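Local coordinates for protein beta-1,3-glucanosyltransferase (Rhizomucor miehei CAU432, PDB 4WTP) that belongs to glycosyl hydrolase family 17, a group of carbohydrate-active enzymes, and folds as a single-chain (beta/alpha)8 barrel, at residues F37-N45 against D260-Y271; T87-M98 against D121-S132. One frame throughout, in Å; residues are numbered along the deposited sequence.

Contact 1: residues F37-N45 against D260-Y271; sequences FYGINYGVN and DLLYFSAFDEPY
Gly39 and Ile40 run parallel to Leu262 and Tyr263, paired through backbone bonds from Tyr263 N to Gly39 O (3.1 Å) and from Asn41 N to Tyr263 O (2.9 Å). At the cis Phe264-Ser265 peptide the pairing slips by one residue, leaving Asn41 beside Ser265, yet Ala266 N reaches Asn41 O at 2.9 Å. First strand thus meets last, the seam that closes the barrel of family 17, and the cis peptide is consistent with the non-proline one often found there in related glycosidase barrels.

Just before the strands, Tyr38 has its CG anti to the backbone N (chi1 171°), which lays the ring flat on Asp260: Asp260 CB stands 3.6 Å from the ring centroid of Tyr38, and the carboxylate is turned only 6° from the ring plane. Each polar tip has a further partner inside the barrel: Tyr95 OH for Tyr38 OH, Lys220 for Asp260 OD2. On the inner face, Gly39 has no side chain, which lets Leu262 CD2 press to 3.7 Å from Gly39 CA. The Asn41 amide suits a polar interior because it serves both ways, accepting from Arg70 and donating to Ser222 O, with a weak bond to Tyr263 O.

On the other face, Ile40 CG2 rests 3.8 Å from Ala266 CB, a methyl small enough to sit beside the turning chain, while Phe37 lies aslant to Tyr263, planes 49° apart. The Phe267 and Tyr42 rings meet edge to edge, CE2 of Phe267 3.9 Å from CE1 of Tyr42, and the Asn45 amide lies nearly parallel to the Tyr271 ring, its OD1, bonded to Asn47 N, over one face toward the rim.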
loop_
_atom_site.group_PDB
_atom_site.type_symbol
_atom_site.label_atom_id
_atom_site.label_comp_id
_atom_site.label_asym_id
_atom_site.label_seq_id
_atom_site.Cartn_x
_atom_site.Cartn_y
_atom_site.Cartn_z
ATOM N N PHE A 37 3.170 3.541 12.636
ATOM C CA PHE A 37 2.968 3.537 11.182
ATOM C C PHE A 37 1.893 4.528 10.813
ATOM O O PHE A 37 0.806 4.510 11.399
ATOM C CB PHE A 37 2.479 2.165 10.709
ATOM C CG PHE A 37 3.469 1.052 10.894
ATOM C CD1 PHE A 37 4.420 0.740 9.918
ATOM C CD2 PHE A 37 3.396 0.241 12.033
ATOM C CE1 PHE A 37 5.294 -0.311 10.108
ATOM C CE2 PHE A 37 4.260 -0.824 12.214
ATOM C CZ PHE A 37 5.221 -1.087 11.254
ATOM N N TYR A 38 2.149 5.350 9.796
ATOM C CA TYR A 38 1.083 6.143 9.201
ATOM C C TYR A 38 -0.052 5.187 8.761
ATOM O O TYR A 38 -1.243 5.437 9.003
ATOM C CB TYR A 38 1.621 6.947 8.010
ATOM C CG TYR A 38 0.526 7.608 7.216
ATOM C CD1 TYR A 38 -0.028 8.816 7.635
ATOM C CD2 TYR A 38 0.051 7.034 6.033
ATOM C CE1 TYR A 38 -1.039 9.415 6.908
ATOM C CE2 TYR A 38 -0.957 7.640 5.308
ATOM C CZ TYR A 38 -1.502 8.827 5.748
ATOM O OH TYR A 38 -2.511 9.424 5.011
ATOM N N GLY A 39 0.317 4.094 8.105
ATOM C CA GLY A 39 -0.643 3.048 7.781
ATOM C C GLY A 39 0.076 1.805 7.338
ATOM O O GLY A 39 1.282 1.840 7.109
ATOM N N ILE A 40 -0.650 0.692 7.247
ATOM C CA ILE A 40 -0.038 -0.589 6.876
ATOM C C ILE A 40 -0.877 -1.278 5.805
ATOM O O ILE A 40 -2.131 -1.344 5.883
ATOM C CB ILE A 40 0.108 -1.520 8.108
ATOM C CG1 ILE A 40 0.881 -0.863 9.245
ATOM C CG2 ILE A 40 0.888 -2.759 7.745
ATOM C CD1 ILE A 40 0.868 -1.661 10.532
ATOM N N ASN A 41 -0.182 -1.792 4.787
ATOM C CA ASN A 41 -0.797 -2.569 3.745
ATOM C C ASN A 41 -1.303 -3.905 4.283
ATOM O O ASN A 41 -0.585 -4.578 5.026
ATOM C CB ASN A 41 0.197 -2.796 2.614
ATOM C CG ASN A 41 0.423 -1.524 1.811
ATOM O OD1 ASN A 41 -0.521 -0.941 1.259
ATOM N ND2 ASN A 41 1.651 -1.062 1.776
ATOM N N TYR A 42 -2.513 -4.277 3.885
ATOM C CA TYR A 42 -3.165 -5.472 4.392
ATOM C C TYR A 42 -3.559 -6.380 3.254
ATOM O O TYR A 42 -4.476 -6.067 2.500
ATOM C CB TYR A 42 -4.378 -5.061 5.252
ATOM C CG TYR A 42 -5.204 -6.223 5.729
ATOM C CD1 TYR A 42 -4.744 -7.040 6.751
ATOM C CD2 TYR A 42 -6.433 -6.523 5.131
ATOM C CE1 TYR A 42 -5.493 -8.115 7.198
ATOM C CE2 TYR A 42 -7.209 -7.595 5.568
ATOM C CZ TYR A 42 -6.738 -8.374 6.620
ATOM O OH TYR A 42 -7.478 -9.444 7.073
ATOM N N GLY A 43 -2.873 -7.515 3.143
ATOM C CA GLY A 43 -3.097 -8.429 2.034
ATOM C C GLY A 43 -4.297 -9.326 2.244
ATOM O O GLY A 43 -4.626 -9.666 3.365
ATOM N N VAL A 44 -4.943 -9.691 1.143
ATOM C CA VAL A 44 -6.095 -10.582 1.152
ATOM C C VAL A 44 -5.818 -11.841 0.328
ATOM O O VAL A 44 -5.423 -11.740 -0.834
ATOM C CB VAL A 44 -7.323 -9.841 0.581
ATOM C CG1 VAL A 44 -8.361 -10.833 0.047
ATOM C CG2 VAL A 44 -7.899 -8.906 1.632
ATOM N N ASN A 45 -6.015 -13.018 0.939
ATOM C CA ASN A 45 -5.935 -14.302 0.250
ATOM C C ASN A 45 -7.271 -14.602 -0.411
ATOM O O ASN A 45 -8.248 -14.961 0.257
ATOM C CB ASN A 45 -5.575 -15.427 1.241
ATOM C CG ASN A 45 -5.382 -16.787 0.576
ATOM O OD1 ASN A 45 -5.540 -16.938 -0.632
ATOM N ND2 ASN A 45 -5.002 -17.777 1.374
ATOM N N ASP A 260 4.168 10.537 4.151
ATOM C CA ASP A 260 3.183 9.515 4.524
ATOM C C ASP A 260 3.520 8.186 3.836
ATOM O O ASP A 260 3.663 8.136 2.612
ATOM C CB ASP A 260 1.745 9.942 4.153
ATOM C CG ASP A 260 1.251 11.175 4.896
ATOM O OD1 ASP A 260 1.807 11.520 5.959
ATOM O OD2 ASP A 260 0.264 11.738 4.392
ATOM N N LEU A 261 3.640 7.137 4.652
ATOM C CA LEU A 261 4.060 5.823 4.194
ATOM C C LEU A 261 3.075 4.725 4.594
ATOM O O LEU A 261 2.690 4.640 5.772
ATOM C CB LEU A 261 5.426 5.490 4.819
ATOM C CG LEU A 261 5.854 4.019 4.807
ATOM C CD1 LEU A 261 6.135 3.607 3.382
ATOM C CD2 LEU A 261 7.062 3.808 5.711
ATOM N N LEU A 262 2.719 3.871 3.639
ATOM C CA LEU A 262 1.998 2.623 3.943
ATOM C C LEU A 262 3.033 1.502 3.877
ATOM O O LEU A 262 3.567 1.201 2.785
ATOM C CB LEU A 262 0.901 2.378 2.903
ATOM C CG LEU A 262 -0.167 3.473 2.833
ATOM C CD1 LEU A 262 -1.133 3.166 1.683
ATOM C CD2 LEU A 262 -0.874 3.649 4.184
ATOM N N TYR A 263 3.330 0.915 5.028
ATOM C CA TYR A 263 4.376 -0.106 5.079
ATOM C C TYR A 263 3.870 -1.446 4.525
ATOM O O TYR A 263 2.709 -1.798 4.714
ATOM C CB TYR A 263 4.883 -0.255 6.518
ATOM C CG TYR A 263 6.156 -1.064 6.564
ATOM C CD1 TYR A 263 7.394 -0.483 6.260
ATOM C CD2 TYR A 263 6.118 -2.431 6.810
ATOM C CE1 TYR A 263 8.554 -1.235 6.214
ATOM C CE2 TYR A 263 7.277 -3.193 6.761
ATOM C CZ TYR A 263 8.478 -2.587 6.462
ATOM O OH TYR A 263 9.632 -3.338 6.358
ATOM N N PHE A 264 4.742 -2.175 3.837
ATOM C CA PHE A 264 4.378 -3.480 3.255
ATOM C C PHE A 264 5.128 -4.589 3.992
ATOM O O PHE A 264 6.354 -4.643 3.883
ATOM C CB PHE A 264 4.761 -3.508 1.757
ATOM C CG PHE A 264 4.248 -4.715 1.043
ATOM C CD1 PHE A 264 5.009 -5.898 0.994
ATOM C CD2 PHE A 264 2.969 -4.709 0.488
ATOM C CE1 PHE A 264 4.509 -7.037 0.366
ATOM C CE2 PHE A 264 2.470 -5.847 -0.137
ATOM C CZ PHE A 264 3.235 -7.016 -0.192
ATOM N N SER A 265 4.455 -5.464 4.721
ATOM C CA SER A 265 2.989 -5.522 4.838
ATOM C C SER A 265 2.664 -5.921 6.277
ATOM O O SER A 265 3.567 -6.135 7.095
ATOM C CB SER A 265 2.429 -6.596 3.870
ATOM O OG SER A 265 2.906 -7.897 4.195
ATOM N N ALA A 266 1.369 -6.019 6.587
ATOM C CA ALA A 266 0.952 -6.337 7.942
ATOM C C ALA A 266 1.425 -7.729 8.406
ATOM O O ALA A 266 2.050 -7.864 9.467
ATOM C CB ALA A 266 -0.572 -6.218 8.062
ATOM N N PHE A 267 1.112 -8.734 7.597
ATOM C CA PHE A 267 1.338 -10.140 7.975
ATOM C C PHE A 267 2.066 -10.910 6.891
ATOM O O PHE A 267 1.887 -10.623 5.715
ATOM C CB PHE A 267 0.004 -10.844 8.254
ATOM C CG PHE A 267 -0.818 -10.122 9.274
ATOM C CD1 PHE A 267 -0.449 -10.150 10.613
ATOM C CD2 PHE A 267 -1.962 -9.386 8.906
ATOM C CE1 PHE A 267 -1.182 -9.464 11.567
ATOM C CE2 PHE A 267 -2.704 -8.702 9.872
ATOM C CZ PHE A 267 -2.317 -8.745 11.204
ATOM N N ASP A 268 2.911 -11.866 7.284
ATOM C CA ASP A 268 3.472 -12.795 6.309
ATOM C C ASP A 268 2.322 -13.478 5.552
ATOM O O ASP A 268 1.266 -13.766 6.127
ATOM C CB ASP A 268 4.277 -13.887 7.005
ATOM C CG ASP A 268 5.590 -13.412 7.534
ATOM O OD1 ASP A 268 6.103 -12.352 7.069
ATOM O OD2 ASP A 268 6.140 -14.097 8.445
ATOM N N GLU A 269 2.539 -13.739 4.275
ATOM C CA GLU A 269 1.532 -14.384 3.441
ATOM C C GLU A 269 2.108 -15.649 2.805
ATOM O O GLU A 269 2.677 -15.603 1.710
ATOM C CB GLU A 269 1.057 -13.414 2.379
ATOM C CG GLU A 269 0.318 -12.215 2.970
ATOM C CD GLU A 269 -0.239 -11.306 1.882
ATOM O OE1 GLU A 269 -1.440 -11.417 1.535
ATOM O OE2 GLU A 269 0.531 -10.490 1.348
ATOM N N PRO A 270 1.962 -16.791 3.505
ATOM C CA PRO A 270 2.525 -18.090 3.088
ATOM C C PRO A 270 2.218 -18.527 1.660
ATOM O O PRO A 270 3.001 -19.281 1.111
ATOM C CB PRO A 270 1.914 -19.089 4.080
ATOM C CG PRO A 270 1.581 -18.281 5.281
ATOM C CD PRO A 270 1.230 -16.900 4.775
ATOM N N TYR A 271 1.123 -18.055 1.066
ATOM C CA TYR A 271 0.738 -18.542 -0.264
ATOM C C TYR A 271 1.630 -18.039 -1.408
ATOM O O TYR A 271 1.688 -18.647 -2.493
ATOM C CB TYR A 271 -0.748 -18.271 -0.543
ATOM C CG TYR A 271 -1.082 -16.875 -1.052
ATOM C CD1 TYR A 271 -1.070 -16.601 -2.421
ATOM C CD2 TYR A 271 -1.439 -15.844 -0.169
ATOM C CE1 TYR A 271 -1.383 -15.335 -2.901
ATOM C CE2 TYR A 271 -1.748 -14.572 -0.637
ATOM C CZ TYR A 271 -1.721 -14.323 -2.010
ATOM O OH TYR A 271 -2.012 -13.083 -2.487
HETATM O O HOH W 1 4.167 3.549 7.903
HETATM O O HOH W 2 -0.643 -8.455 4.989
#

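Contact 2: residues T87-M98 against D121-S132; sequences TQALGMRIYLGM and DVSNVDGLIVGS
Arg93 and Asp126 form a salt bridge along one margin of two parallel strands, 93-98 and 125-132, whose backbones alternate as donor and acceptor from Ile94 to Met98, as where Met98 N meets Ile129 O at 2.8 Å. Arg93 CB touches Asp126 OD2 at 3.2 Å. The chain then turns about CB-CG (chi2 -83°) and CG-CD (chi3 -55°), CG and CD passing alongside that oxygen, and folds back so that the guanidinium reaches the carboxylate side-on. NE of Arg93 gives a nearly straight but long bond (3.3 Å) to Asp126 OD2, and NH2 binds Asp126 OD1 at 2.8 Å from above the carboxylate plane; CZ and NH1 lie over Asn124 CA. The flat guanidinium at the end of a long, bendable chain supplies both charge and cover, while Asp126 OD2 has a second cationic partner in Arg68.

Asn124 ND2 donates in its amide plane to Met92 O (2.9 Å) and to Thr87 OG1 (3.0 Å), which also bonds Ala83 O within the helix. Asn124 OD1 accepts from Gln88 NE2 (2.9 Å), which comes from above the carbonyl plane with the two amides 75° apart and also reaches Asp121 O. Thr87 and Gln88 of the last helical turn, and Met92 O in the loop after it, are thereby tied to the chain before strand 125-132.

Inside the barrel, the Tyr95 ring lies over the Asp126-Gly127 peptide; Gly127, lacking a side chain, makes room, and its buried N has no partner in the model. On the opposite face Val125 CG2 sits 3.8 Å from both Ile94 CG2 and Leu96 CD1, branched aliphatics that fill the layer under the helices. With helix 104-119 as the connection, the two strands make the beta-alpha-beta crossover from which (beta/alpha)8 barrels are built.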
loop_
_atom_site.group_PDB
_atom_site.type_symbol
_atom_site.label_atom_id
_atom_site.label_comp_id
_atom_site.label_asym_id
_atom_site.label_seq_id
_atom_site.Cartn_x
_atom_site.Cartn_y
_atom_site.Cartn_z
ATOM N N THR A 87 -12.712 -1.398 10.071
ATOM C CA THR A 87 -12.014 -0.174 10.459
ATOM C C THR A 87 -12.969 0.770 11.224
ATOM O O THR A 87 -12.598 1.368 12.229
ATOM C CB THR A 87 -11.348 0.555 9.265
ATOM O OG1 THR A 87 -12.290 0.742 8.190
ATOM C CG2 THR A 87 -10.119 -0.232 8.777
ATOM N N GLN A 88 -14.186 0.936 10.692
ATOM C CA GLN A 88 -15.138 1.883 11.315
ATOM C C GLN A 88 -15.510 1.456 12.736
ATOM O O GLN A 88 -15.519 2.282 13.648
ATOM C CB GLN A 88 -16.379 2.110 10.454
ATOM C CG GLN A 88 -16.101 2.982 9.217
ATOM C CD GLN A 88 -17.109 2.807 8.082
ATOM O OE1 GLN A 88 -18.235 2.353 8.297
ATOM N NE2 GLN A 88 -16.700 3.154 6.859
ATOM N N ALA A 89 -15.697 0.154 12.908
ATOM C CA ALA A 89 -15.934 -0.424 14.238
ATOM C C ALA A 89 -14.795 -0.142 15.230
ATOM O O ALA A 89 -15.024 0.035 16.433
ATOM C CB ALA A 89 -16.191 -1.916 14.130
ATOM N N LEU A 90 -13.565 -0.097 14.717
ATOM C CA LEU A 90 -12.380 0.073 15.567
ATOM C C LEU A 90 -11.886 1.500 15.597
ATOM O O LEU A 90 -10.899 1.808 16.278
ATOM C CB LEU A 90 -11.255 -0.869 15.122
ATOM C CG LEU A 90 -11.588 -2.357 15.215
ATOM C CD1 LEU A 90 -10.402 -3.192 14.765
ATOM C CD2 LEU A 90 -12.004 -2.711 16.634
ATOM N N GLY A 91 -12.581 2.384 14.880
ATOM C CA GLY A 91 -12.200 3.793 14.855
ATOM C C GLY A 91 -10.936 4.019 14.033
ATOM O O GLY A 91 -10.183 4.976 14.298
ATOM N N MET A 92 -10.694 3.111 13.092
ATOM C CA MET A 92 -9.519 3.192 12.217
ATOM C C MET A 92 -9.838 3.870 10.870
ATOM O O MET A 92 -11.007 4.038 10.523
ATOM C CB MET A 92 -8.926 1.782 11.982
ATOM C CG MET A 92 -8.502 1.009 13.241
ATOM S SD MET A 92 -7.882 -0.696 12.980
ATOM C CE MET A 92 -6.198 -0.318 12.418
ATOM N N ARG A 93 -8.795 4.232 10.120
ATOM C CA ARG A 93 -8.959 4.838 8.794
ATOM C C ARG A 93 -8.499 3.861 7.703
ATOM O O ARG A 93 -7.859 2.838 8.029
ATOM C CB ARG A 93 -8.131 6.115 8.676
ATOM C CG ARG A 93 -8.127 7.021 9.894
ATOM C CD ARG A 93 -9.330 7.912 9.902
ATOM N NE ARG A 93 -9.468 8.696 8.671
ATOM C CZ ARG A 93 -10.551 9.427 8.393
ATOM N NH1 ARG A 93 -11.582 9.449 9.233
ATOM N NH2 ARG A 93 -10.604 10.120 7.266
ATOM N N ILE A 94 -8.754 4.182 6.437
ATOM C CA ILE A 94 -8.451 3.249 5.348
ATOM C C ILE A 94 -8.112 3.950 4.039
ATOM O O ILE A 94 -8.732 4.957 3.686
ATOM C CB ILE A 94 -9.606 2.222 5.146
ATOM C CG1 ILE A 94 -9.190 1.087 4.226
ATOM C CG2 ILE A 94 -10.914 2.879 4.708
ATOM C CD1 ILE A 94 -10.123 -0.126 4.292
ATOM N N TYR A 95 -7.168 3.397 3.273
ATOM C CA TYR A 95 -7.002 3.732 1.850
ATOM C C TYR A 95 -7.595 2.565 1.089
ATOM O O TYR A 95 -7.239 1.398 1.334
ATOM C CB TYR A 95 -5.521 3.838 1.457
ATOM C CG TYR A 95 -4.889 5.182 1.731
ATOM C CD1 TYR A 95 -4.600 5.605 3.032
ATOM C CD2 TYR A 95 -4.543 6.018 0.668
ATOM C CE1 TYR A 95 -3.997 6.851 3.264
ATOM C CE2 TYR A 95 -3.946 7.233 0.881
ATOM C CZ TYR A 95 -3.714 7.658 2.168
ATOM O OH TYR A 95 -3.089 8.866 2.377
ATOM N N LEU A 96 -8.510 2.856 0.168
ATOM C CA LEU A 96 -9.083 1.816 -0.684
ATOM C C LEU A 96 -8.369 1.758 -2.023
ATOM O O LEU A 96 -8.324 2.727 -2.779
ATOM C CB LEU A 96 -10.561 2.126 -0.937
ATOM C CG LEU A 96 -11.529 2.083 0.236
ATOM C CD1 LEU A 96 -12.959 2.423 -0.195
ATOM C CD2 LEU A 96 -11.506 0.703 0.863
ATOM N N GLY A 97 -7.805 0.590 -2.341
ATOM C CA GLY A 97 -7.162 0.377 -3.630
ATOM C C GLY A 97 -8.145 -0.261 -4.593
ATOM O O GLY A 97 -8.964 -1.117 -4.182
ATOM N N MET A 98 -8.050 0.160 -5.850
ATOM C CA MET A 98 -8.716 -0.484 -6.975
ATOM C C MET A 98 -7.682 -1.319 -7.690
ATOM O O MET A 98 -6.558 -0.855 -7.938
ATOM C CB MET A 98 -9.261 0.559 -7.959
ATOM C CG MET A 98 -10.230 1.571 -7.343
ATOM S SD MET A 98 -10.866 2.836 -8.493
ATOM C CE MET A 98 -12.061 1.852 -9.447
ATOM N N ASP A 121 -20.887 3.475 4.235
ATOM C CA ASP A 121 -20.269 4.671 4.755
ATOM C C ASP A 121 -18.805 4.727 4.264
ATOM O O ASP A 121 -18.083 3.726 4.393
ATOM C CB ASP A 121 -20.326 4.579 6.281
ATOM C CG ASP A 121 -19.774 5.795 6.976
ATOM O OD1 ASP A 121 -19.416 6.787 6.330
ATOM O OD2 ASP A 121 -19.776 5.764 8.229
ATOM N N VAL A 122 -18.388 5.852 3.700
ATOM C CA VAL A 122 -16.989 5.979 3.212
ATOM C C VAL A 122 -16.275 7.127 3.918
ATOM O O VAL A 122 -15.266 7.676 3.423
ATOM C CB VAL A 122 -16.883 6.165 1.676
ATOM C CG1 VAL A 122 -17.300 4.886 0.979
ATOM C CG2 VAL A 122 -17.702 7.359 1.199
ATOM N N SER A 123 -16.792 7.508 5.081
ATOM C CA SER A 123 -16.281 8.706 5.746
ATOM C C SER A 123 -14.873 8.558 6.315
ATOM O O SER A 123 -14.224 9.559 6.596
ATOM C CB SER A 123 -17.249 9.146 6.828
ATOM O OG SER A 123 -17.321 8.230 7.904
ATOM N N ASN A 124 -14.410 7.319 6.466
ATOM C CA ASN A 124 -13.074 7.117 7.036
ATOM C C ASN A 124 -12.032 6.797 5.985
ATOM O O ASN A 124 -10.942 6.323 6.319
ATOM C CB ASN A 124 -13.078 6.054 8.124
ATOM C CG ASN A 124 -13.330 4.653 7.583
ATOM O OD1 ASN A 124 -14.081 4.438 6.618
ATOM N ND2 ASN A 124 -12.659 3.671 8.219
ATOM N N VAL A 125 -12.341 7.094 4.724
ATOM C CA VAL A 125 -11.464 6.767 3.606
ATOM C C VAL A 125 -10.566 7.964 3.345
ATOM O O VAL A 125 -11.037 9.071 3.041
ATOM C CB VAL A 125 -12.279 6.424 2.329
ATOM C CG1 VAL A 125 -11.383 6.297 1.101
ATOM C CG2 VAL A 125 -13.080 5.146 2.521
ATOM N N ASP A 126 -9.250 7.750 3.423
ATOM C CA ASP A 126 -8.272 8.812 3.252
ATOM C C ASP A 126 -7.780 8.923 1.821
ATOM O O ASP A 126 -7.024 9.831 1.483
ATOM C CB ASP A 126 -7.094 8.632 4.197
ATOM C CG ASP A 126 -7.450 8.980 5.623
ATOM O OD1 ASP A 126 -8.174 9.971 5.865
ATOM O OD2 ASP A 126 -7.056 8.262 6.530
ATOM N N GLY A 127 -8.170 7.989 0.964
ATOM C CA GLY A 127 -7.761 8.052 -0.437
ATOM C C GLY A 127 -8.238 6.841 -1.195
ATOM O O GLY A 127 -8.454 5.774 -0.589
ATOM N N LEU A 128 -8.392 7.025 -2.504
ATOM C CA LEU A 128 -8.696 5.942 -3.413
ATOM C C LEU A 128 -7.482 5.784 -4.343
ATOM O O LEU A 128 -7.094 6.750 -5.033
ATOM C CB LEU A 128 -9.938 6.312 -4.203
ATOM C CG LEU A 128 -10.548 5.241 -5.089
ATOM C CD1 LEU A 128 -10.900 3.933 -4.387
ATOM C CD2 LEU A 128 -11.796 5.828 -5.694
ATOM N N ILE A 129 -6.921 4.581 -4.378
ATOM C CA ILE A 129 -5.725 4.322 -5.163
ATOM C C ILE A 129 -6.146 3.610 -6.444
ATOM O O ILE A 129 -6.556 2.447 -6.427
ATOM C CB ILE A 129 -4.706 3.488 -4.364
ATOM C CG1 ILE A 129 -4.438 4.088 -2.968
ATOM C CG2 ILE A 129 -3.412 3.351 -5.172
ATOM C CD1 ILE A 129 -3.592 3.176 -2.088
ATOM N N VAL A 130 -6.088 4.322 -7.558
ATOM C CA VAL A 130 -6.648 3.855 -8.815
ATOM C C VAL A 130 -5.576 3.047 -9.534
ATOM O O VAL A 130 -4.844 3.562 -10.377
ATOM C CB VAL A 130 -7.178 5.026 -9.677
ATOM C CG1 VAL A 130 -7.900 4.482 -10.907
ATOM C CG2 VAL A 130 -8.093 5.911 -8.837
ATOM N N GLY A 131 -5.488 1.772 -9.162
ATOM C CA GLY A 131 -4.486 0.882 -9.725
ATOM C C GLY A 131 -3.160 0.931 -9.003
ATOM O O GLY A 131 -2.799 1.935 -8.368
ATOM N N SER A 132 -2.419 -0.156 -9.134
ATOM C CA SER A 132 -1.044 -0.230 -8.640
ATOM C C SER A 132 -0.191 -0.915 -9.687
ATOM O O SER A 132 -0.485 -2.053 -10.087
ATOM C CB SER A 132 -1.000 -1.052 -7.349
ATOM O OG SER A 132 0.347 -1.225 -6.905
#

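In the fold
Both contacts belong to one barrel wall: contact 1 joins strands 39-41 and 262-263, contact 2 joins strands 93-98 and 125-132, and strand 68-71 lies between them. Their centres are about 14 Å apart, yet they touch across the interior, where Tyr38 OH and Tyr95 OH are 2.8 Å apart in a probable hydrogen bond and Leu262 CD1 packs 4.3 Å from Tyr95 CG. Two basic residues extend the link: Arg68, already paired with Asp126, also bonds Tyr38 O, and Lys220 also bonds Tyr95 OH, so each bridges the two contacts. In barrels of this kind the active site generally lies at the C-terminal ends of the strands; this polar cluster gathers near their beginnings.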